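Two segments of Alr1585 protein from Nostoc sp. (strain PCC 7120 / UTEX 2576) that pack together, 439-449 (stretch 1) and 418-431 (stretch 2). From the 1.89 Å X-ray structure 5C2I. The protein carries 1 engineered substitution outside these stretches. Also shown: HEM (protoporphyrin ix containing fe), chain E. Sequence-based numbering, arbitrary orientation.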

# COMPACT_ATOMS: atom_id res chain seq x y z
N THR A 439 -21.05 -25.57 33.06
CA THR A 439 -19.73 -24.97 32.97
C THR A 439 -18.64 -25.97 33.27
O THR A 439 -18.87 -27.06 33.79
CB THR A 439 -19.57 -23.78 33.94
OG1 THR A 439 -19.75 -24.22 35.27
CG2 THR A 439 -20.57 -22.66 33.62
N GLU A 440 -17.43 -25.55 32.97
CA GLU A 440 -16.24 -26.29 33.31
C GLU A 440 -15.19 -25.29 33.84
O GLU A 440 -15.07 -24.18 33.32
CB GLU A 440 -15.73 -26.97 32.06
CG GLU A 440 -14.36 -27.58 32.21
CD GLU A 440 -14.07 -28.56 31.08
OE1 GLU A 440 -15.02 -29.18 30.57
OE2 GLU A 440 -12.88 -28.69 30.73
N GLU A 441 -14.47 -25.66 34.90
CA GLU A 441 -13.46 -24.76 35.48
C GLU A 441 -12.17 -24.76 34.66
O GLU A 441 -11.75 -25.80 34.17
CB GLU A 441 -13.12 -25.18 36.92
CG GLU A 441 -14.19 -24.82 37.92
CD GLU A 441 -13.81 -25.20 39.34
OE1 GLU A 441 -12.92 -26.05 39.51
OE2 GLU A 441 -14.39 -24.63 40.28
N TYR A 442 -11.56 -23.59 34.49
CA TYR A 442 -10.24 -23.48 33.86
C TYR A 442 -9.58 -22.24 34.45
O TYR A 442 -10.21 -21.16 34.54
CB TYR A 442 -10.38 -23.36 32.34
CG TYR A 442 -9.11 -23.31 31.54
CD1 TYR A 442 -8.40 -22.11 31.38
CD2 TYR A 442 -8.65 -24.43 30.89
CE1 TYR A 442 -7.23 -22.06 30.63
CE2 TYR A 442 -7.48 -24.39 30.13
CZ TYR A 442 -6.79 -23.18 30.00
OH TYR A 442 -5.65 -23.17 29.22
N ASN A 443 -8.34 -22.39 34.86
CA ASN A 443 -7.58 -21.26 35.44
C ASN A 443 -6.87 -20.54 34.30
O ASN A 443 -5.80 -20.96 33.88
CB ASN A 443 -6.55 -21.71 36.45
CG ASN A 443 -7.07 -21.81 37.85
OD1 ASN A 443 -6.39 -21.31 38.76
ND2 ASN A 443 -8.21 -22.44 38.06
N PHE A 444 -7.48 -19.47 33.77
CA PHE A 444 -6.85 -18.74 32.71
C PHE A 444 -5.77 -17.87 33.37
O PHE A 444 -6.02 -17.18 34.36
CB PHE A 444 -7.82 -17.89 31.90
CG PHE A 444 -7.24 -17.40 30.60
CD1 PHE A 444 -7.26 -18.21 29.48
CD2 PHE A 444 -6.66 -16.12 30.52
CE1 PHE A 444 -6.69 -17.79 28.29
CE2 PHE A 444 -6.09 -15.71 29.33
CZ PHE A 444 -6.11 -16.53 28.22
N GLN A 445 -4.56 -17.94 32.84
CA GLN A 445 -3.46 -17.26 33.47
C GLN A 445 -3.44 -15.78 33.12
O GLN A 445 -3.94 -15.36 32.07
CB GLN A 445 -2.19 -17.93 33.07
CG GLN A 445 -0.94 -17.40 33.74
CD GLN A 445 -1.00 -17.54 35.25
OE1 GLN A 445 -1.54 -16.67 35.93
NE2 GLN A 445 -0.52 -18.66 35.77
N LEU A 446 -2.86 -15.00 34.03
CA LEU A 446 -2.70 -13.54 33.83
C LEU A 446 -1.48 -13.32 32.96
O LEU A 446 -0.38 -13.69 33.34
CB LEU A 446 -2.55 -12.83 35.17
CG LEU A 446 -2.27 -11.34 35.16
CD1 LEU A 446 -3.39 -10.59 34.49
CD2 LEU A 446 -2.05 -10.84 36.59
N TRP A 447 -1.70 -12.74 31.78
CA TRP A 447 -0.65 -12.51 30.82
C TRP A 447 -0.33 -11.01 30.63
O TRP A 447 0.28 -10.62 29.62
CB TRP A 447 -1.03 -13.16 29.51
CG TRP A 447 -1.10 -14.62 29.62
CD1 TRP A 447 -2.23 -15.39 29.43
CD2 TRP A 447 -0.06 -15.55 30.02
NE1 TRP A 447 -1.94 -16.70 29.64
CE2 TRP A 447 -0.63 -16.83 30.00
CE3 TRP A 447 1.29 -15.41 30.39
CZ2 TRP A 447 0.10 -17.97 30.36
CZ3 TRP A 447 2.01 -16.54 30.74
CH2 TRP A 447 1.43 -17.81 30.71
N ILE A 448 -0.74 -10.20 31.60
CA ILE A 448 -0.47 -8.75 31.66
C ILE A 448 0.33 -8.45 32.92
O ILE A 448 -0.02 -8.96 34.01
CB ILE A 448 -1.79 -7.98 31.60
CG1 ILE A 448 -2.42 -8.21 30.23
CG2 ILE A 448 -1.59 -6.51 31.90
CD1 ILE A 448 -3.87 -7.75 30.08
N ASN A 449 1.45 -7.75 32.79
CA ASN A 449 2.31 -7.41 33.92
C ASN A 449 2.40 -5.90 34.06
O ASN A 449 2.72 -5.20 33.08
CB ASN A 449 3.74 -7.91 33.71
CG ASN A 449 3.79 -9.35 33.27
OD1 ASN A 449 3.21 -10.23 33.91
ND2 ASN A 449 4.50 -9.61 32.15
CHA HEM E . -12.84 -2.78 27.41
CHB HEM E . -8.60 -4.89 26.48
CHC HEM E . -6.85 -3.17 30.65
CHD HEM E . -11.17 -1.29 31.65
C1A HEM E . -11.84 -3.53 26.80
C2A HEM E . -11.98 -4.24 25.57
C3A HEM E . -10.80 -4.83 25.32
C4A HEM E . -9.92 -4.46 26.36
CMA HEM E . -10.42 -5.67 24.13
CAA HEM E . -13.23 -4.34 24.69
CBA HEM E . -13.44 -3.25 23.63
CGA HEM E . -13.56 -1.92 24.31
O1A HEM E . -14.65 -1.50 24.79
O2A HEM E . -12.54 -1.22 24.40
C1B HEM E . -7.76 -4.55 27.54
C2B HEM E . -6.37 -4.94 27.61
C3B HEM E . -5.88 -4.43 28.73
C4B HEM E . -7.00 -3.77 29.40
CMB HEM E . -5.65 -5.72 26.58
CAB HEM E . -4.50 -4.44 29.30
CBB HEM E . -3.39 -4.59 28.56
C1C HEM E . -7.90 -2.53 31.34
C2C HEM E . -7.86 -2.06 32.63
C3C HEM E . -9.10 -1.55 32.92
C4C HEM E . -9.88 -1.70 31.77
CMC HEM E . -6.68 -2.02 33.56
CAC HEM E . -9.61 -0.97 34.16
CBC HEM E . -9.24 -1.23 35.39
C1D HEM E . -11.91 -1.47 30.48
C2D HEM E . -13.26 -0.94 30.36
C3D HEM E . -13.75 -1.39 29.21
C4D HEM E . -12.64 -2.16 28.61
CMD HEM E . -14.02 -0.07 31.35
CAD HEM E . -15.10 -1.07 28.64
CBD HEM E . -16.21 -2.02 29.12
CGD HEM E . -17.51 -1.60 28.53
O1D HEM E . -18.13 -2.46 27.91
O2D HEM E . -17.99 -0.42 28.66
NA HEM E . -10.59 -3.73 27.31
NB HEM E . -8.08 -3.94 28.63
NC HEM E . -9.17 -2.41 30.84
ND HEM E . -11.59 -2.26 29.45
FE HEM E . -9.90 -3.10 29.07
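Stretch 2, residues 418-431: DPLIGQPSGTQKWP

The apolar centre of the contact is built on Phe444, whose CA-to-CB bond points toward stretch 2. Its CB lies 3.9 Å from Pro419 CB and 3.9 Å from Trp430 CZ2, so one side chain touches both the loop and the strand of stretch 2; Pro419 O meets the edge of the Phe444 ring, 3.5 Å from CD2. Farther along, Leu446 CD1 approaches Leu420 O at 3.3 Å and Ile421 CA at 4.0 Å. Ile448 CD1 packs 4.0 Å from both Leu420 CG and Ile421 CG2, and these three residues also line the heme: Ile448 CD1 is 3.5 Å from HEM CAB, Ile421 CG2 3.5 Å from HEM CHC and Leu420 CD2 3.6 Å from HEM C1B.

Residues 418-427 are loop, with a cis peptide before Pro424; 428-431 form a strand antiparallel to 439-442. The strand axes approach to 4.3 Å, with 141° between their N-to-C directions. Reciprocal hydrogen bonds fix the register: Glu440 N to Trp430 O and Trp430 N to Glu440 O, both 2.9 Å, then Tyr442 N to Gln428 O at 3.0 Å and Gln428 N to Tyr442 O at 3.2 Å. Glu440, Tyr442, Gln428 and Trp430 share one sheet face, Glu441 and Lys429 the other. Trp430 NE1 adds a 3.1 Å hydrogen bond to Tyr442 O.

Past Tyr442, the direct cross-stretch hydrogen bonds all involve side chains. Gln428 OE1 accepts from Phe444 N at 3.1 Å, Asn443 ND2 donates to Thr427 OG1 at 2.7 Å, and Ser425 OG donates to Gln445 OE1 at 2.8 Å. Water 2 links the two stretches, accepting from Gly426 N at 2.9 Å, with the water oxygen 2.7 Å from Phe444 O. Together the stretches bury 979 Å², both sides summed.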

# COMPACT_ATOMS: atom_id res chain seq x y z
N ASP A 418 -11.23 -11.35 36.76
CA ASP A 418 -11.14 -11.02 35.34
C ASP A 418 -9.91 -11.75 34.75
O ASP A 418 -8.82 -11.56 35.26
CB ASP A 418 -10.99 -9.49 35.26
CG ASP A 418 -10.90 -8.94 33.85
OD1 ASP A 418 -10.19 -9.52 32.98
OD2 ASP A 418 -11.51 -7.86 33.66
N PRO A 419 -10.10 -12.65 33.72
CA PRO A 419 -8.97 -13.47 33.25
C PRO A 419 -7.98 -12.67 32.41
O PRO A 419 -6.83 -13.09 32.23
CB PRO A 419 -9.65 -14.53 32.37
CG PRO A 419 -10.86 -13.81 31.86
CD PRO A 419 -11.35 -13.01 33.04
N LEU A 420 -8.39 -11.48 31.99
CA LEU A 420 -7.49 -10.60 31.27
C LEU A 420 -6.61 -9.76 32.18
O LEU A 420 -5.40 -9.74 32.01
CB LEU A 420 -8.34 -9.68 30.34
CG LEU A 420 -7.60 -8.92 29.27
CD1 LEU A 420 -6.99 -9.88 28.25
CD2 LEU A 420 -8.53 -7.93 28.56
N ILE A 421 -7.20 -9.08 33.19
CA ILE A 421 -6.47 -8.11 34.00
C ILE A 421 -6.56 -8.34 35.52
O ILE A 421 -5.93 -7.61 36.30
CB ILE A 421 -6.95 -6.64 33.75
CG1 ILE A 421 -8.39 -6.45 34.22
CG2 ILE A 421 -6.79 -6.25 32.32
CD1 ILE A 421 -8.82 -5.01 34.44
N GLY A 422 -7.30 -9.35 35.96
CA GLY A 422 -7.45 -9.58 37.36
C GLY A 422 -6.18 -10.06 38.04
O GLY A 422 -5.52 -10.98 37.55
N GLN A 423 -5.84 -9.47 39.18
CA GLN A 423 -4.68 -9.90 40.00
C GLN A 423 -5.12 -10.18 41.42
O GLN A 423 -5.72 -9.29 42.04
CB GLN A 423 -3.61 -8.78 40.12
CG GLN A 423 -3.62 -7.74 39.10
CD GLN A 423 -2.43 -6.80 39.19
OE1 GLN A 423 -1.40 -7.08 38.61
NE2 GLN A 423 -2.63 -5.63 39.78
N PRO A 424 -4.76 -11.36 41.98
CA PRO A 424 -4.02 -12.44 41.33
C PRO A 424 -4.89 -13.24 40.39
O PRO A 424 -6.14 -13.14 40.47
CB PRO A 424 -3.58 -13.31 42.51
CG PRO A 424 -4.67 -13.12 43.55
CD PRO A 424 -5.01 -11.65 43.41
N SER A 425 -4.26 -14.03 39.52
CA SER A 425 -4.98 -14.92 38.65
C SER A 425 -5.68 -16.00 39.47
O SER A 425 -5.30 -16.27 40.64
CB SER A 425 -4.06 -15.59 37.63
OG SER A 425 -3.09 -16.39 38.26
N GLY A 426 -6.69 -16.61 38.88
CA GLY A 426 -7.47 -17.64 39.56
C GLY A 426 -8.36 -18.44 38.62
O GLY A 426 -7.98 -18.74 37.47
N THR A 427 -9.51 -18.86 39.14
CA THR A 427 -10.31 -19.86 38.50
C THR A 427 -11.58 -19.21 37.94
O THR A 427 -12.28 -18.56 38.66
CB THR A 427 -10.74 -20.94 39.50
OG1 THR A 427 -9.57 -21.45 40.14
CG2 THR A 427 -11.50 -22.08 38.81
N GLN A 428 -11.85 -19.46 36.66
CA GLN A 428 -13.13 -19.08 36.05
C GLN A 428 -13.93 -20.31 35.67
O GLN A 428 -13.38 -21.41 35.49
CB GLN A 428 -12.90 -18.20 34.82
CG GLN A 428 -12.18 -16.90 35.11
CD GLN A 428 -10.68 -17.06 35.17
OE1 GLN A 428 -10.10 -17.98 34.55
NE2 GLN A 428 -10.02 -16.16 35.89
N LYS A 429 -15.25 -20.13 35.58
CA LYS A 429 -16.16 -21.17 35.10
C LYS A 429 -16.64 -20.78 33.72
O LYS A 429 -17.18 -19.70 33.55
CB LYS A 429 -17.36 -21.29 36.04
CG LYS A 429 -16.95 -21.80 37.42
CD LYS A 429 -18.15 -22.06 38.31
CE LYS A 429 -18.74 -20.79 38.83
NZ LYS A 429 -19.55 -21.08 40.03
N TRP A 430 -16.42 -21.65 32.75
CA TRP A 430 -16.65 -21.37 31.33
C TRP A 430 -17.80 -22.22 30.83
O TRP A 430 -17.84 -23.44 31.09
CB TRP A 430 -15.38 -21.67 30.55
CG TRP A 430 -14.18 -20.98 31.15
CD1 TRP A 430 -13.47 -21.39 32.24
CD2 TRP A 430 -13.56 -19.77 30.71
NE1 TRP A 430 -12.43 -20.53 32.49
CE2 TRP A 430 -12.47 -19.52 31.58
CE3 TRP A 430 -13.79 -18.88 29.66
CZ2 TRP A 430 -11.64 -18.39 31.43
CZ3 TRP A 430 -12.99 -17.79 29.51
CH2 TRP A 430 -11.91 -17.55 30.38
N PRO A 431 -18.76 -21.60 30.11
CA PRO A 431 -19.86 -22.40 29.57
C PRO A 431 -19.37 -23.33 28.47
O PRO A 431 -18.66 -22.90 27.58
CB PRO A 431 -20.85 -21.34 29.04
CG PRO A 431 -20.47 -20.06 29.76
CD PRO A 431 -18.96 -20.17 29.86
O HOH W 1 -4.34 -12.26 30.86
O HOH W 2 -7.19 -15.60 36.16
O HOH W 3 -5.27 -18.70 36.80
O HOH W 4 -8.99 -1.13 28.20